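Local atomic coordinates of hypothetical protein VC1899 (Vibrio cholerae, PDB entry 1XMX), a protein that is of unknown function but carries a Card1-like endonuclease domain of the PDDEXK clan and may bind nucleic acid. Residues V41-L46 against I55-F60; S223-V226 against I230-Y233; T321-E326 against I352-D357. One frame throughout, in Å; residues are numbered along the deposited sequence.

From the N terminus, the three contacts follow one another in series; none nests in or crosses another. Contact 1 closes an eight-residue connection, mostly the rest of helix 40-52, and holds that helix to strand 56-61 at the edge of the N-terminal sheet. Contact 2 closes the shortest loop, three residues between helix 216-227 and strand 231-234 of a small three-stranded sheet; its centre is about 54 Å from that of contact 1, and the two lie on opposite sides of the chain's centre. Contact 3 spans 25 residues, including strand 338-343, and pairs helix 321-333 with helix 349-358 in the endonuclease domain. Its centre is about 34 Å from that of contact 1 and about 37 Å from that of contact 2.

Contact 1. Residues V41-L46 against I55-F60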
# COMPACT_ATOMS: atom_id res chain seq x y z
N VAL A 41 -10.53 18.41 8.04
CA VAL A 41 -9.52 18.06 7.02
C VAL A 41 -9.66 16.57 6.56
O VAL A 41 -9.61 16.28 5.37
CB VAL A 41 -8.09 18.43 7.48
CG1 VAL A 41 -7.73 17.64 8.78
CG2 VAL A 41 -7.07 18.21 6.31
N ILE A 42 -9.90 15.66 7.52
CA ILE A 42 -10.18 14.27 7.23
C ILE A 42 -11.41 14.21 6.34
O ILE A 42 -11.40 13.56 5.28
CB ILE A 42 -10.41 13.40 8.52
CG1 ILE A 42 -9.18 13.49 9.47
CG2 ILE A 42 -10.62 11.96 8.15
CD1 ILE A 42 -9.47 12.95 10.89
N TYR A 43 -12.47 14.91 6.72
CA TYR A 43 -13.63 15.06 5.86
C TYR A 43 -13.34 15.47 4.39
O TYR A 43 -13.90 14.88 3.45
CB TYR A 43 -14.67 15.98 6.47
CG TYR A 43 -15.76 16.41 5.48
CD1 TYR A 43 -16.75 15.52 5.05
CD2 TYR A 43 -15.78 17.71 4.97
CE1 TYR A 43 -17.78 15.93 4.12
CE2 TYR A 43 -16.78 18.13 4.09
CZ TYR A 43 -17.77 17.22 3.65
OH TYR A 43 -18.80 17.65 2.77
N GLN A 44 -12.55 16.51 4.21
CA GLN A 44 -12.16 17.02 2.92
C GLN A 44 -11.43 15.92 2.10
O GLN A 44 -11.72 15.73 0.91
CB GLN A 44 -11.31 18.28 3.07
CG GLN A 44 -12.10 19.47 3.67
CD GLN A 44 -11.19 20.67 4.04
OE1 GLN A 44 -9.97 20.60 3.94
NE2 GLN A 44 -11.81 21.75 4.47
N ARG A 45 -10.54 15.18 2.76
CA ARG A 45 -9.82 14.06 2.11
C ARG A 45 -10.75 12.90 1.72
O ARG A 45 -10.63 12.31 0.59
CB ARG A 45 -8.75 13.54 3.03
CG ARG A 45 -7.59 14.47 3.21
CD ARG A 45 -6.77 13.94 4.35
NE ARG A 45 -5.79 14.87 4.87
CZ ARG A 45 -5.27 14.80 6.10
NH1 ARG A 45 -5.65 13.84 6.94
NH2 ARG A 45 -4.36 15.71 6.50
N LEU A 46 -11.61 12.50 2.66
CA LEU A 46 -12.64 11.50 2.37
C LEU A 46 -13.49 11.90 1.17
O LEU A 46 -13.84 11.05 0.32
CB LEU A 46 -13.58 11.34 3.58
CG LEU A 46 -12.93 10.65 4.76
CD1 LEU A 46 -13.82 10.59 5.96
CD2 LEU A 46 -12.52 9.19 4.37
N ILE A 55 -19.91 10.07 -5.69
CA ILE A 55 -20.60 9.85 -4.42
C ILE A 55 -20.54 11.15 -3.66
O ILE A 55 -19.46 11.70 -3.39
CB ILE A 55 -19.97 8.69 -3.66
CG1 ILE A 55 -20.24 7.39 -4.41
CG2 ILE A 55 -20.46 8.59 -2.16
CD1 ILE A 55 -19.12 6.42 -4.25
N SER A 56 -21.71 11.64 -3.29
CA SER A 56 -21.77 12.88 -2.51
C SER A 56 -21.62 12.74 -0.99
O SER A 56 -21.88 11.67 -0.42
CB SER A 56 -23.00 13.72 -2.90
OG SER A 56 -24.17 13.05 -2.55
N THR A 57 -21.22 13.84 -0.34
CA THR A 57 -20.79 13.83 1.06
C THR A 57 -21.29 15.09 1.79
O THR A 57 -21.46 16.13 1.18
CB THR A 57 -19.23 13.72 1.18
OG1 THR A 57 -18.61 14.86 0.58
CG2 THR A 57 -18.67 12.52 0.42
N ASP A 58 -21.53 14.98 3.11
CA ASP A 58 -21.78 16.13 3.94
C ASP A 58 -21.11 15.84 5.25
O ASP A 58 -20.83 14.69 5.57
CB ASP A 58 -23.28 16.28 4.20
CG ASP A 58 -24.06 16.66 2.95
OD1 ASP A 58 -23.49 17.42 2.12
OD2 ASP A 58 -25.25 16.21 2.78
N PHE A 59 -20.88 16.91 6.01
CA PHE A 59 -20.19 16.86 7.25
C PHE A 59 -21.14 17.45 8.26
O PHE A 59 -21.61 18.56 8.10
CB PHE A 59 -18.88 17.70 7.20
CG PHE A 59 -18.03 17.57 8.45
CD1 PHE A 59 -17.83 16.32 9.07
CD2 PHE A 59 -17.34 18.66 8.97
CE1 PHE A 59 -17.00 16.18 10.20
CE2 PHE A 59 -16.51 18.52 10.08
CZ PHE A 59 -16.34 17.28 10.71
N PHE A 60 -21.44 16.69 9.30
CA PHE A 60 -22.30 17.16 10.36
C PHE A 60 -21.44 17.18 11.62
O PHE A 60 -20.91 16.14 12.05
CB PHE A 60 -23.53 16.25 10.52
CG PHE A 60 -24.38 16.59 11.73
CD1 PHE A 60 -24.14 15.98 12.97
CD2 PHE A 60 -25.41 17.51 11.63
CE1 PHE A 60 -24.91 16.33 14.08
CE2 PHE A 60 -26.22 17.83 12.75
CZ PHE A 60 -25.94 17.24 13.97
O HOH W 1 -19.52 17.27 0.10
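Y43 and F59 make a surface aromatic contact between helix 40-52 and strand 56-61, the outermost strand at one end of the N-terminal sheet. The segment axes are nearly antiparallel, 9.3 Å apart at closest approach, and one tyrosine bridges most of that gap. CG of Y43 stands anti to the backbone N (chi1 167°), which lays the ring across the strand. F59 CB then sits over the middle of the Y43 ring, 3.5 Å from its centroid. The relation is returned less centrally: Y43 CB lies over one face of the F59 ring, 4.2 Å from that centroid. The two ring planes are only 16° from parallel but slid apart, with centroids separated by 5.1 Å, so CH-pi contacts carry the pairing more than ring overlap does. One residue earlier on the strand, D58 C lies 3.5 Å from Y43 CE1. The phenol end is tied to the backbone through water 1, which is 2.8 Å from Y43 OH, donates to T57 O and also bonds T57 OG1. That threonine hydroxyl is further anchored by S47 OG on the same helix, while F33 of the neighbouring strand touches Y43. Strand 30-35, helix 40-52 and strand 56-61 form a beta-alpha-beta crossover, and with strand order 3-2-1-4-5 in its parallel part this is the architecture of a Rossmann-like sheet.

Contact 2. Residues S223-V226 against I230-Y233; sequences SDLV and IASY
L225 holds CG anti to its own carbonyl carbon (chi1 -58°), whereas I230 places CG1 between backbone N and carbonyl carbon (chi1 60°); these rotations bring the two side-chain ends together obliquely, with L225 CD2 3.7 Å from I230 CD1. The setting resembles a winged helix: helix 216-227 runs into strand 231-234, which pairs with strand 237-240 as the hairpin, and strand 205-207 completes the small antiparallel sheet. Such a module would fit the nucleic acid binding suggested for the protein, although nothing in this contact demonstrates it. The turn is fastened at the C-terminal end of the helix by the carbonyl of L225, which takes two amides. I230 N donates to L225 O at 3.1 Å, and A231 N adds a weak bond to the same oxygen. Beside these bonds, the methyl A231 CB meets L225 CB at 3.8 Å, so the strand's first residue rests on the stem of the leucine. W177 and F240 touch the same leucine from helix 164-179 and strand 237-240, and L173 of that helix touches I230. Nearer the surface, V226 CG2 reaches along the strand to Y233 CB at 4.0 Å, while the tyrosine ring turns away. The CA-H group of V226 itself points at A231 O, with 3.4 Å between CA and O and an angle of 161° at the hydrogen.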
# COMPACT_ATOMS: atom_id res chain seq x y z
N SER A 223 27.67 -11.25 -18.89
CA SER A 223 27.20 -12.02 -20.03
C SER A 223 25.66 -12.22 -20.00
O SER A 223 25.06 -12.47 -21.04
CB SER A 223 27.96 -13.33 -20.13
OG SER A 223 27.65 -14.01 -18.96
N ASP A 224 25.02 -12.09 -18.83
CA ASP A 224 23.56 -12.10 -18.77
C ASP A 224 22.97 -10.84 -19.39
O ASP A 224 21.98 -10.88 -20.12
CB ASP A 224 23.04 -12.18 -17.33
CG ASP A 224 23.25 -13.54 -16.70
OD1 ASP A 224 23.19 -14.57 -17.39
OD2 ASP A 224 23.48 -13.56 -15.47
N LEU A 225 23.56 -9.71 -19.04
CA LEU A 225 23.23 -8.44 -19.66
C LEU A 225 23.37 -8.55 -21.17
O LEU A 225 22.50 -8.07 -21.91
CB LEU A 225 24.14 -7.32 -19.16
CG LEU A 225 24.06 -7.17 -17.63
CD1 LEU A 225 25.01 -6.10 -17.20
CD2 LEU A 225 22.65 -6.90 -17.20
N VAL A 226 24.44 -9.16 -21.64
CA VAL A 226 24.67 -9.31 -23.09
C VAL A 226 23.61 -10.21 -23.74
O VAL A 226 23.00 -9.83 -24.73
CB VAL A 226 26.13 -9.76 -23.40
CG1 VAL A 226 26.37 -10.07 -24.89
CG2 VAL A 226 27.11 -8.66 -22.99
N ILE A 230 20.57 -6.11 -23.26
CA ILE A 230 20.49 -4.81 -22.59
C ILE A 230 21.83 -4.10 -22.26
O ILE A 230 21.84 -2.98 -21.69
CB ILE A 230 19.61 -4.88 -21.33
CG1 ILE A 230 20.20 -5.88 -20.33
CG2 ILE A 230 18.22 -5.23 -21.71
CD1 ILE A 230 19.62 -5.70 -18.92
N ALA A 231 22.94 -4.77 -22.60
CA ALA A 231 24.28 -4.15 -22.61
C ALA A 231 25.17 -4.86 -23.60
O ALA A 231 24.94 -6.00 -23.97
CB ALA A 231 24.95 -4.19 -21.23
N SER A 232 26.22 -4.15 -24.03
CA SER A 232 27.27 -4.80 -24.74
C SER A 232 28.50 -4.75 -23.80
O SER A 232 28.61 -3.88 -22.91
CB SER A 232 27.49 -4.13 -26.11
OG SER A 232 27.92 -2.78 -25.95
N TYR A 233 29.38 -5.75 -23.94
CA TYR A 233 30.57 -5.81 -23.12
C TYR A 233 31.70 -6.28 -24.06
O TYR A 233 31.65 -7.41 -24.55
CB TYR A 233 30.39 -6.74 -21.91
CG TYR A 233 31.70 -6.89 -21.13
CD1 TYR A 233 32.35 -5.75 -20.58
CD2 TYR A 233 32.29 -8.14 -20.96
CE1 TYR A 233 33.59 -5.88 -19.89
CE2 TYR A 233 33.50 -8.28 -20.27
CZ TYR A 233 34.14 -7.14 -19.74
OH TYR A 233 35.34 -7.32 -19.08

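Contact 3. Residues T321-E326 against I352-D357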
# COMPACT_ATOMS: atom_id res chain seq x y z
N THR A 321 16.13 1.15 8.81
CA THR A 321 15.30 0.54 7.73
C THR A 321 13.90 0.03 8.21
O THR A 321 12.87 0.34 7.62
CB THR A 321 16.06 -0.60 6.98
OG1 THR A 321 17.12 -0.02 6.17
CG2 THR A 321 15.14 -1.36 6.10
N LEU A 322 13.92 -0.75 9.28
CA LEU A 322 12.78 -1.44 9.81
C LEU A 322 11.86 -0.52 10.66
O LEU A 322 10.64 -0.66 10.59
CB LEU A 322 13.25 -2.63 10.64
CG LEU A 322 13.92 -3.73 9.82
CD1 LEU A 322 14.25 -4.81 10.80
CD2 LEU A 322 12.99 -4.32 8.74
N TYR A 323 12.44 0.36 11.48
CA TYR A 323 11.66 1.39 12.20
C TYR A 323 10.97 2.34 11.26
O TYR A 323 9.81 2.74 11.49
CB TYR A 323 12.56 2.23 13.08
CG TYR A 323 13.10 1.48 14.19
CD1 TYR A 323 12.26 0.87 15.10
CD2 TYR A 323 14.46 1.34 14.34
CE1 TYR A 323 12.76 0.14 16.17
CE2 TYR A 323 14.97 0.62 15.37
CZ TYR A 323 14.12 0.02 16.28
OH TYR A 323 14.69 -0.68 17.34
N LYS A 324 11.70 2.73 10.22
CA LYS A 324 11.15 3.59 9.20
C LYS A 324 10.06 2.90 8.40
O LYS A 324 9.04 3.52 8.10
CB LYS A 324 12.23 4.08 8.26
CG LYS A 324 11.71 5.03 7.23
CD LYS A 324 12.76 5.17 6.14
CE LYS A 324 12.67 6.44 5.36
NZ LYS A 324 11.66 6.38 4.25
N LEU A 325 10.28 1.65 7.99
CA LEU A 325 9.23 0.91 7.24
C LEU A 325 7.94 0.81 8.04
O LEU A 325 6.89 1.15 7.54
CB LEU A 325 9.71 -0.49 6.82
CG LEU A 325 8.79 -1.37 5.94
CD1 LEU A 325 8.30 -0.66 4.68
CD2 LEU A 325 9.50 -2.71 5.59
N GLU A 326 8.02 0.35 9.29
CA GLU A 326 6.87 0.29 10.17
C GLU A 326 6.14 1.64 10.34
O GLU A 326 4.90 1.72 10.50
CB GLU A 326 7.29 -0.17 11.55
CG GLU A 326 6.08 -0.54 12.35
CD GLU A 326 6.20 -0.14 13.80
OE1 GLU A 326 6.91 0.86 14.07
OE2 GLU A 326 5.60 -0.83 14.67
N ILE A 352 16.03 -9.76 12.12
CA ILE A 352 14.96 -10.72 12.08
C ILE A 352 14.04 -10.60 13.29
O ILE A 352 12.82 -10.43 13.17
CB ILE A 352 15.52 -12.13 11.96
CG1 ILE A 352 16.30 -12.23 10.64
CG2 ILE A 352 14.39 -13.12 11.95
CD1 ILE A 352 16.90 -13.60 10.37
N THR A 353 14.64 -10.68 14.47
CA THR A 353 13.93 -10.49 15.71
C THR A 353 13.26 -9.12 15.73
O THR A 353 12.15 -8.98 16.20
CB THR A 353 14.90 -10.68 16.86
OG1 THR A 353 15.37 -12.05 16.85
CG2 THR A 353 14.20 -10.34 18.22
N ARG A 354 13.89 -8.11 15.18
CA ARG A 354 13.29 -6.81 15.18
C ARG A 354 12.07 -6.69 14.26
O ARG A 354 11.07 -6.04 14.63
CB ARG A 354 14.30 -5.80 14.78
CG ARG A 354 13.78 -4.42 14.76
CD ARG A 354 14.78 -3.53 15.50
NE ARG A 354 15.65 -2.85 14.58
CZ ARG A 354 16.85 -2.38 14.90
NH1 ARG A 354 17.29 -2.53 16.13
NH2 ARG A 354 17.58 -1.77 13.97
N ALA A 355 12.17 -7.26 13.05
CA ALA A 355 11.06 -7.34 12.11
C ALA A 355 9.86 -8.07 12.75
O ALA A 355 8.71 -7.64 12.62
CB ALA A 355 11.52 -7.99 10.77
N GLU A 356 10.11 -9.17 13.45
CA GLU A 356 9.08 -9.88 14.17
C GLU A 356 8.40 -9.03 15.28
O GLU A 356 7.17 -8.91 15.33
CB GLU A 356 9.63 -11.18 14.75
CG GLU A 356 8.54 -12.06 15.35
CD GLU A 356 9.05 -13.19 16.27
OE1 GLU A 356 10.29 -13.40 16.38
OE2 GLU A 356 8.19 -13.88 16.88
N ASP A 357 9.22 -8.39 16.12
CA ASP A 357 8.77 -7.44 17.14
C ASP A 357 7.84 -6.34 16.56
O ASP A 357 6.80 -6.03 17.14
CB ASP A 357 10.00 -6.75 17.79
CG ASP A 357 9.66 -6.03 19.08
OD1 ASP A 357 8.76 -6.55 19.80
OD2 ASP A 357 10.27 -4.96 19.37
O HOH W 2 15.73 -0.74 11.70
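R354 reaches across to Y323 and L322 with a chain that leaves extended and then bends twice. CG is anti to the backbone N, but chi2 (132°) and chi3 (98°) are both far from staggered, bringing one face of the guanidinium up against CE2 and the hydroxyl of Y323. Y323 CG is anti to the carbonyl carbon, and the tyrosine side chain crosses the arginine at about a right angle. Y323 CE2 lies 3.5 Å above the middle of the guanidinium plane, and ring and guanidinium are inclined by 31°. Y323 OH is 3.4 Å from R354 CD, and it makes no hydrogen bond to R354 NH1. The two helices run almost parallel, the axes of these short segments 10.2 Å apart at closest approach. They are the successive crossovers linking parallel strands 303-310, 338-343 and 361-363, part of the alpha/beta core of the PDDEXK-like endonuclease domain. On the buried side L322 points CD1 at the neighbouring helix, 4.2 Å from A355 CB and 4.0 Å from R354 CG, with L341 and L360 also touching the leucine. Water 2 accepts from L322 N in the helix's first turn and from R354 NH2 at 3.1 Å. D351 offers NH2 a long, weak ion pair.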